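Acyl-ACP thioesterase (Bacteroides thetaiotaomicron, PDB 2ESS) probably hydrolyses the thioester of fatty acyl-acyl carrier protein, releasing free fatty acid during lipid biosynthesis, and binds calcium. Local coordinates at residues Y167-I172 against S178-E183; H229-K234 against V240-V245. All blocks are in the same frame, centred on the assembly; numbering follows the deposited sequence.

Contact 1: residues Y167-I172 against S178-E183; sequences YSDIDI and SIRYIE. With CA (calcium ion), chain B.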
ATOM      1  N   TYR A 167      13.465   0.986   5.335  1.00 29.46           N
ATOM      2  CA  TYR A 167      13.125  -0.287   4.708  1.00 31.30           C
ATOM      3  C   TYR A 167      11.795  -0.260   3.943  1.00 31.55           C
ATOM      4  O   TYR A 167      11.707  -0.753   2.826  1.00 30.82           O
ATOM      5  CB  TYR A 167      13.129  -1.389   5.766  1.00 31.77           C
ATOM      6  CG  TYR A 167      12.618  -2.727   5.326  1.00 32.02           C
ATOM      7  CD1 TYR A 167      13.323  -3.502   4.414  1.00 35.17           C
ATOM      8  CD2 TYR A 167      11.410  -3.214   5.811  1.00 36.39           C
ATOM      9  CE1 TYR A 167      12.862  -4.741   4.036  1.00 34.32           C
ATOM     10  CE2 TYR A 167      10.930  -4.432   5.429  1.00 36.31           C
ATOM     11  CZ  TYR A 167      11.656  -5.204   4.556  1.00 38.47           C
ATOM     12  OH  TYR A 167      11.157  -6.411   4.165  1.00 41.70           O
ATOM     13  N   SER A 168      10.753   0.336   4.515  1.00 30.60           N
ATOM     14  CA  SER A 168       9.455   0.361   3.821  1.00 31.82           C
ATOM     15  C   SER A 168       9.420   1.214   2.555  1.00 33.22           C
ATOM     16  O   SER A 168       8.491   1.105   1.779  1.00 35.55           O
ATOM     17  CB  SER A 168       8.393   0.883   4.767  1.00 34.41           C
ATOM     18  OG  SER A 168       8.841   2.141   5.266  1.00 39.34           O
ATOM     19  N   ASP A 169      10.393   2.090   2.369  1.00 34.74           N
ATOM     20  CA  ASP A 169      10.457   2.943   1.188  1.00 35.64           C
ATOM     21  C   ASP A 169      11.072   2.302  -0.041  1.00 35.40           C
ATOM     22  O   ASP A 169      10.819   2.784  -1.133  1.00 37.01           O
ATOM     23  CB  ASP A 169      11.237   4.235   1.465  1.00 35.38           C
ATOM     24  CG  ASP A 169      10.560   5.115   2.507  1.00 39.34           C
ATOM     25  OD1 ASP A 169       9.364   5.446   2.329  1.00 38.33           O
ATOM     26  OD2 ASP A 169      11.230   5.449   3.515  1.00 40.10           O
ATOM     27  N   ILE A 170      11.809   1.204   0.119  1.00 32.82           N
ATOM     28  CA  ILE A 170      12.735   0.741  -0.919  1.00 32.77           C
ATOM     29  C   ILE A 170      12.162  -0.399  -1.714  1.00 32.79           C
ATOM     30  O   ILE A 170      11.617  -1.338  -1.140  1.00 33.06           O
ATOM     31  CB  ILE A 170      14.075   0.325  -0.294  1.00 29.63           C
ATOM     32  CG1 ILE A 170      14.598   1.427   0.632  1.00 37.58           C
ATOM     33  CG2 ILE A 170      15.133  -0.049  -1.371  1.00 35.90           C
ATOM     34  CD1 ILE A 170      14.911   2.762  -0.087  1.00 29.86           C
ATOM     35  N   ASP A 171      12.282  -0.294  -3.039  1.00 35.67           N
ATOM     36  CA  ASP A 171      11.870  -1.334  -3.978  1.00 36.45           C
ATOM     37  C   ASP A 171      12.990  -2.324  -4.308  1.00 33.08           C
ATOM     38  O   ASP A 171      14.101  -2.279  -3.722  1.00 33.02           O
ATOM     39  CB  ASP A 171      11.299  -0.705  -5.278  1.00 37.91           C
ATOM     40  CG  ASP A 171      12.367   0.041  -6.138  1.00 42.11           C
ATOM     41  OD1 ASP A 171      13.597  -0.197  -6.069  1.00 42.80           O
ATOM     42  OD2 ASP A 171      11.931   0.903  -6.920  1.00 61.08           O
ATOM     43  N   ILE A 172      12.699  -3.208  -5.261  1.00 31.61           N
ATOM     44  CA  ILE A 172      13.618  -4.276  -5.645  1.00 33.85           C
ATOM     45  C   ILE A 172      14.942  -3.766  -6.209  1.00 35.99           C
ATOM     46  O   ILE A 172      15.916  -4.470  -6.130  1.00 39.51           O
ATOM     47  CB  ILE A 172      12.971  -5.227  -6.695  1.00 33.61           C
ATOM     48  CG1 ILE A 172      13.710  -6.570  -6.745  1.00 32.30           C
ATOM     49  CG2 ILE A 172      12.814  -4.500  -8.082  1.00 31.82           C
ATOM     50  CD1 ILE A 172      12.951  -7.675  -7.565  1.00 34.85           C
ATOM     51  N   SER A 178       8.515   5.162  -6.484  1.00 37.88           N
ATOM     52  CA  SER A 178       7.715   6.254  -7.013  1.00 41.16           C
ATOM     53  C   SER A 178       6.546   6.682  -6.136  1.00 39.87           C
ATOM     54  O   SER A 178       6.260   7.887  -5.981  1.00 39.31           O
ATOM     55  CB  SER A 178       7.122   5.810  -8.351  1.00 43.12           C
ATOM     56  OG  SER A 178       8.134   5.476  -9.249  1.00 52.33           O
ATOM     57  N   ILE A 179       5.870   5.679  -5.569  1.00 38.46           N
ATOM     58  CA  ILE A 179       4.676   5.884  -4.765  1.00 38.66           C
ATOM     59  C   ILE A 179       5.001   6.393  -3.372  1.00 36.73           C
ATOM     60  O   ILE A 179       4.242   7.163  -2.799  1.00 34.90           O
ATOM     61  CB  ILE A 179       3.862   4.563  -4.670  1.00 42.10           C
ATOM     62  CG1 ILE A 179       3.483   4.094  -6.065  1.00 46.22           C
ATOM     63  CG2 ILE A 179       2.598   4.745  -3.875  1.00 42.73           C
ATOM     64  CD1 ILE A 179       2.900   5.176  -6.923  1.00 38.62           C
ATOM     65  N   ARG A 180       6.119   5.952  -2.813  1.00 35.05           N
ATOM     66  CA  ARG A 180       6.514   6.394  -1.502  1.00 32.43           C
ATOM     67  C   ARG A 180       6.828   7.875  -1.508  1.00 32.65           C
ATOM     68  O   ARG A 180       6.521   8.552  -0.543  1.00 32.49           O
ATOM     69  CB  ARG A 180       7.713   5.594  -0.999  1.00 34.84           C
ATOM     70  CG  ARG A 180       7.342   4.148  -0.678  1.00 38.38           C
ATOM     71  CD  ARG A 180       6.580   4.084   0.615  1.00 38.94           C
ATOM     72  NE  ARG A 180       5.872   2.823   0.757  1.00 50.70           N
ATOM     73  CZ  ARG A 180       5.202   2.477   1.860  1.00 57.68           C
ATOM     74  NH1 ARG A 180       5.175   3.289   2.916  1.00 58.65           N
ATOM     75  NH2 ARG A 180       4.574   1.309   1.918  1.00 60.95           N
ATOM     76  N   TYR A 181       7.388   8.402  -2.600  1.00 32.20           N
ATOM     77  CA  TYR A 181       7.565   9.851  -2.682  1.00 33.14           C
ATOM     78  C   TYR A 181       6.243  10.615  -2.604  1.00 33.21           C
ATOM     79  O   TYR A 181       6.188  11.670  -1.987  1.00 30.62           O
ATOM     80  CB  TYR A 181       8.260  10.254  -3.956  1.00 35.50           C
ATOM     81  CG  TYR A 181       9.727   9.949  -4.066  1.00 35.98           C
ATOM     82  CD1 TYR A 181      10.682  10.581  -3.245  1.00 34.74           C
ATOM     83  CD2 TYR A 181      10.186   9.069  -5.037  1.00 36.16           C
ATOM     84  CE1 TYR A 181      12.059  10.327  -3.398  1.00 35.40           C
ATOM     85  CE2 TYR A 181      11.553   8.816  -5.193  1.00 35.02           C
ATOM     86  CZ  TYR A 181      12.484   9.452  -4.384  1.00 31.02           C
ATOM     87  OH  TYR A 181      13.821   9.160  -4.619  1.00 34.83           O
ATOM     88  N   ILE A 182       5.218  10.114  -3.294  1.00 33.19           N
ATOM     89  CA  ILE A 182       3.871  10.699  -3.243  1.00 34.62           C
ATOM     90  C   ILE A 182       3.337  10.764  -1.813  1.00 36.11           C
ATOM     91  O   ILE A 182       2.910  11.837  -1.352  1.00 35.16           O
ATOM     92  CB  ILE A 182       2.882   9.926  -4.141  1.00 33.22           C
ATOM     93  CG1 ILE A 182       3.335  10.027  -5.610  1.00 36.52           C
ATOM     94  CG2 ILE A 182       1.460  10.478  -3.985  1.00 32.62           C
ATOM     95  CD1 ILE A 182       2.423   9.256  -6.616  1.00 33.86           C
ATOM     96  N   GLU A 183       3.364   9.634  -1.109  1.00 35.55           N
ATOM     97  CA  GLU A 183       2.945   9.592   0.295  1.00 38.62           C
ATOM     98  C   GLU A 183       3.678  10.600   1.171  1.00 34.31           C
ATOM     99  O   GLU A 183       3.058  11.303   1.964  1.00 33.50           O
ATOM    100  CB  GLU A 183       3.171   8.213   0.902  1.00 39.51           C
ATOM    101  CG  GLU A 183       2.221   7.115   0.376  1.00 56.52           C
ATOM    102  CD  GLU A 183       2.448   5.728   1.058  1.00 54.49           C
ATOM    103  OE1 GLU A 183       3.125   5.695   2.134  1.00 56.74           O
ATOM    104  OE2 GLU A 183       1.942   4.699   0.513  1.00 62.72           O
TER
HETATM  105 CA    CA B 248      11.595   1.744  -8.593  1.00 69.48          CA
HETATM  106  O   HOH W   1       7.475   4.623   3.997  1.00 45.98           O
HETATM  107  O   HOH W   2       9.902   3.166  -8.539  1.00 36.55           O

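Contact 2: residues H229-K234 against V240-V245; sequences HVEVKK and VCRSKV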
ATOM      1  N   HIS A 229       4.237  24.117  -4.744  1.00 31.53           N
ATOM      2  CA  HIS A 229       5.295  23.440  -5.496  1.00 31.20           C
ATOM      3  C   HIS A 229       6.295  22.917  -4.488  1.00 32.61           C
ATOM      4  O   HIS A 229       6.699  23.640  -3.591  1.00 35.08           O
ATOM      5  CB  HIS A 229       5.989  24.374  -6.472  1.00 31.87           C
ATOM      6  CG  HIS A 229       5.103  24.916  -7.545  1.00 39.22           C
ATOM      7  ND1 HIS A 229       5.581  25.716  -8.561  1.00 41.34           N
ATOM      8  CD2 HIS A 229       3.772  24.791  -7.764  1.00 45.90           C
ATOM      9  CE1 HIS A 229       4.583  26.061  -9.354  1.00 45.46           C
ATOM     10  NE2 HIS A 229       3.473  25.516  -8.891  1.00 43.65           N
ATOM     11  N   VAL A 230       6.678  21.658  -4.648  1.00 30.75           N
ATOM     12  CA  VAL A 230       7.484  20.941  -3.698  1.00 30.88           C
ATOM     13  C   VAL A 230       8.711  20.375  -4.435  1.00 33.09           C
ATOM     14  O   VAL A 230       8.631  19.904  -5.584  1.00 31.85           O
ATOM     15  CB  VAL A 230       6.673  19.820  -2.973  1.00 31.86           C
ATOM     16  CG1 VAL A 230       7.579  19.035  -2.014  1.00 35.77           C
ATOM     17  CG2 VAL A 230       5.432  20.394  -2.252  1.00 37.35           C
ATOM     18  N   GLU A 231       9.851  20.476  -3.774  1.00 33.88           N
ATOM     19  CA  GLU A 231      11.080  19.872  -4.231  1.00 36.02           C
ATOM     20  C   GLU A 231      11.594  18.995  -3.102  1.00 34.17           C
ATOM     21  O   GLU A 231      11.564  19.408  -1.957  1.00 33.60           O
ATOM     22  CB  GLU A 231      12.081  20.979  -4.580  1.00 36.84           C
ATOM     23  CG  GLU A 231      13.301  20.547  -5.319  1.00 37.40           C
ATOM     24  CD  GLU A 231      14.086  21.753  -5.890  1.00 44.22           C
ATOM     25  OE1 GLU A 231      14.757  22.450  -5.097  1.00 56.80           O
ATOM     26  OE2 GLU A 231      14.028  21.989  -7.129  1.00 51.05           O
ATOM     27  N   VAL A 232      11.982  17.760  -3.435  1.00 32.84           N
ATOM     28  CA  VAL A 232      12.628  16.846  -2.515  1.00 33.47           C
ATOM     29  C   VAL A 232      14.105  16.734  -2.916  1.00 33.06           C
ATOM     30  O   VAL A 232      14.422  16.511  -4.086  1.00 32.59           O
ATOM     31  CB  VAL A 232      11.991  15.430  -2.502  1.00 34.41           C
ATOM     32  CG1 VAL A 232      12.587  14.583  -1.364  1.00 35.83           C
ATOM     33  CG2 VAL A 232      10.461  15.499  -2.347  1.00 31.67           C
ATOM     34  N   LYS A 233      14.998  16.914  -1.952  1.00 32.17           N
ATOM     35  CA  LYS A 233      16.439  16.772  -2.173  1.00 34.75           C
ATOM     36  C   LYS A 233      17.023  15.679  -1.283  1.00 35.16           C
ATOM     37  O   LYS A 233      16.554  15.455  -0.160  1.00 34.23           O
ATOM     38  CB  LYS A 233      17.186  18.066  -1.869  1.00 33.83           C
ATOM     39  CG  LYS A 233      16.859  19.203  -2.761  1.00 38.55           C
ATOM     40  CD  LYS A 233      17.688  20.413  -2.398  1.00 41.60           C
ATOM     41  CE  LYS A 233      17.139  21.655  -3.051  1.00 49.12           C
ATOM     42  NZ  LYS A 233      17.969  22.865  -2.718  1.00 42.81           N
ATOM     43  N   LYS A 234      18.054  15.004  -1.772  1.00 32.64           N
ATOM     44  CA  LYS A 234      18.770  14.051  -0.937  1.00 33.98           C
ATOM     45  C   LYS A 234      20.119  14.603  -0.493  1.00 38.65           C
ATOM     46  O   LYS A 234      20.802  15.341  -1.223  1.00 39.15           O
ATOM     47  CB  LYS A 234      18.926  12.684  -1.625  1.00 33.16           C
ATOM     48  CG  LYS A 234      19.995  12.585  -2.703  1.00 36.77           C
ATOM     49  CD  LYS A 234      19.989  11.190  -3.349  1.00 37.87           C
ATOM     50  CE  LYS A 234      20.957  11.139  -4.534  1.00 45.51           C
ATOM     51  NZ  LYS A 234      21.101   9.786  -5.094  1.00 44.34           N
ATOM     52  N   VAL A 240      15.864  15.050  -6.064  1.00 29.18           N
ATOM     53  CA  VAL A 240      15.384  13.733  -6.495  1.00 30.33           C
ATOM     54  C   VAL A 240      13.987  13.755  -7.120  1.00 33.80           C
ATOM     55  O   VAL A 240      13.697  12.945  -8.005  1.00 28.48           O
ATOM     56  CB  VAL A 240      15.476  12.656  -5.372  1.00 31.58           C
ATOM     57  CG1 VAL A 240      16.970  12.469  -5.004  1.00 34.78           C
ATOM     58  CG2 VAL A 240      14.614  13.026  -4.143  1.00 30.20           C
ATOM     59  N   CYS A 241      13.114  14.639  -6.657  1.00 33.07           N
ATOM     60  CA  CYS A 241      11.844  14.827  -7.356  1.00 32.30           C
ATOM     61  C   CYS A 241      11.265  16.184  -7.069  1.00 30.67           C
ATOM     62  O   CYS A 241      11.695  16.860  -6.146  1.00 30.14           O
ATOM     63  CB  CYS A 241      10.861  13.719  -7.041  1.00 38.76           C
ATOM     64  SG  CYS A 241      10.393  13.562  -5.370  1.00 45.37           S
ATOM     65  N   ARG A 242      10.291  16.571  -7.891  1.00 32.29           N
ATOM     66  CA  ARG A 242       9.507  17.774  -7.721  1.00 31.57           C
ATOM     67  C   ARG A 242       8.053  17.379  -7.899  1.00 33.00           C
ATOM     68  O   ARG A 242       7.740  16.341  -8.546  1.00 29.85           O
ATOM     69  CB  ARG A 242       9.914  18.874  -8.724  1.00 31.13           C
ATOM     70  CG  ARG A 242      11.282  19.451  -8.431  1.00 38.00           C
ATOM     71  CD  ARG A 242      11.700  20.605  -9.351  1.00 36.96           C
ATOM     72  NE  ARG A 242      12.250  20.008 -10.529  1.00 54.10           N
ATOM     73  CZ  ARG A 242      13.538  19.905 -10.814  1.00 46.02           C
ATOM     74  NH1 ARG A 242      14.491  20.419 -10.043  1.00 52.44           N
ATOM     75  NH2 ARG A 242      13.852  19.278 -11.925  1.00 46.72           N
ATOM     76  N   SER A 243       7.181  18.210  -7.323  1.00 29.52           N
ATOM     77  CA  SER A 243       5.764  17.964  -7.298  1.00 32.24           C
ATOM     78  C   SER A 243       4.995  19.264  -7.317  1.00 32.90           C
ATOM     79  O   SER A 243       5.474  20.311  -6.866  1.00 31.91           O
ATOM     80  CB  SER A 243       5.401  17.125  -6.061  1.00 34.03           C
ATOM     81  OG  SER A 243       4.007  16.902  -5.955  1.00 37.90           O
ATOM     82  N   LYS A 244       3.806  19.186  -7.897  1.00 32.03           N
ATOM     83  CA  LYS A 244       2.851  20.260  -7.855  1.00 33.32           C
ATOM     84  C   LYS A 244       1.525  19.691  -7.332  1.00 34.15           C
ATOM     85  O   LYS A 244       1.068  18.625  -7.755  1.00 33.03           O
ATOM     86  CB  LYS A 244       2.715  20.871  -9.228  1.00 37.37           C
ATOM     87  CG  LYS A 244       1.867  22.107  -9.293  1.00 41.54           C
ATOM     88  CD  LYS A 244       1.693  22.581 -10.734  1.00 52.24           C
ATOM     89  CE  LYS A 244       3.008  22.993 -11.349  1.00 54.79           C
ATOM     90  NZ  LYS A 244       2.816  23.808 -12.570  1.00 62.17           N
ATOM     91  N   VAL A 245       0.947  20.397  -6.372  1.00 34.49           N
ATOM     92  CA  VAL A 245      -0.286  19.978  -5.693  1.00 33.37           C
ATOM     93  C   VAL A 245      -1.226  21.156  -5.768  1.00 33.43           C
ATOM     94  O   VAL A 245      -0.896  22.270  -5.311  1.00 33.91           O
ATOM     95  CB  VAL A 245      -0.042  19.589  -4.231  1.00 34.67           C
ATOM     96  CG1 VAL A 245      -1.240  18.839  -3.693  1.00 36.86           C
ATOM     97  CG2 VAL A 245       1.187  18.721  -4.054  1.00 37.68           C
TER

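Contact 1: residues Y167-I172 against S178-E183
In the C-terminal hot-dog domain, the calcium-bearing loop that leads into helix 178-186 folds back on that helix, and Ser168 and Asp169 of its short 3-10 turn meet Arg180. The Arg180 chain, bent at chi2 (-75°), runs past Asp169 and brings one face of its guanidinium against Ser168 O, which sits offset toward the rim and 3.3 Å from Arg180 NE; the angle is too poor for a hydrogen bond, so any attraction between carbonyl and cation is probably electrostatic. Asp169 crosses the arginine at about a right angle, its OD1 touching the aliphatic part of the chain 3.5 Å from Arg180 CD; His184 and the backbone N of Lys166 bind its carboxylate oxygens. No direct hydrogen bond crosses; one water links Ser168 OG, Asp169 OD1 and Arg180 NH1, donating to the first two and weakly accepting from the third. The opposite guanidinium face looks onto Glu183, whose OE1 pairs with NH1 by charge alone. Arg180 and Glu183 of the second subunit form reciprocal salt bridges with this pair, and Ser168 OG hydrogen-bonds Asp187 of that subunit, placing the contact at the dimer interface. Further along the loop, Asp171 OD2 binds the calcium ion, with His175 as a second protein ligand, and a calcium-bound water accepts a hydrogen bond from Ser178 N at 3.2 Å.

Contact 2: residues H229-K234 against V240-V245
Val232 O is gripped by two consecutive amides of the facing strand: Val240 N donates to it at 2.9 Å, and Cys241 N adds a weak bond at 3.4 Å. Two residues thus oppose one, a classic beta bulge near the turn of the hairpin formed by strands 227-234 and 238-247. The bond from Val232 N to Cys241 O completes the bulge. Regular antiparallel pairing resumes from there, and Val230 with Ser243 forms the next hydrogen-bonded pair through both amides. In between, the non-hydrogen-bonded pair of Glu231 and Arg242 sends its side chains out side by side. The extended glutamate meets the arginine, bent at chi3 (-84°), where OE2 lies in plane at the guanidinium edge, 3.3 Å from Arg242 NH1, in a salt bridge with a weak but straight hydrogen bond (171°). On this same face the Lys244 chain runs alongside the His229 ring, with CE 3.6 Å from His229 NE2; that nitrogen's polar partner is Glu227, while ND1 binds Lys153 O. The other face, toward helix 178-186, carries Val230, Val232, Cys241 and Ser243: Val232 CG2 packs 3.6 Å from Cys241 SG, and Ser243 OG is satisfied by Glu203 O. Val240, the extra residue of the bulge, sets its CG2 3.8 Å from Val232 CG1 and also touches Tyr181. The chemistry therefore divides by face, polar and charged chains pairing on one side while valine and cysteine on the other supply a largely apolar seat for the helix.

Both contacts belong to the C-terminal hot-dog domain; contact 1 comes first along the chain and contact 2 lies wholly after it. Their centres are about 15 Å apart, yet one side chain joins them: the Tyr181 ring, on helix 178-186, rests on the hairpin, with CD1 3.7 Å from Cys241 SG and CE1 3.8 Å from Val240 CG2. Helix 178-186 lies between the calcium-bearing loop and the sheet, meeting the loop through Arg180 and the hairpin through Tyr181, whereas contact 2 knits two neighbouring strands of the antiparallel sheet beneath that helix. Together they illustrate the hot-dog principle of a helix wrapped by a curved sheet.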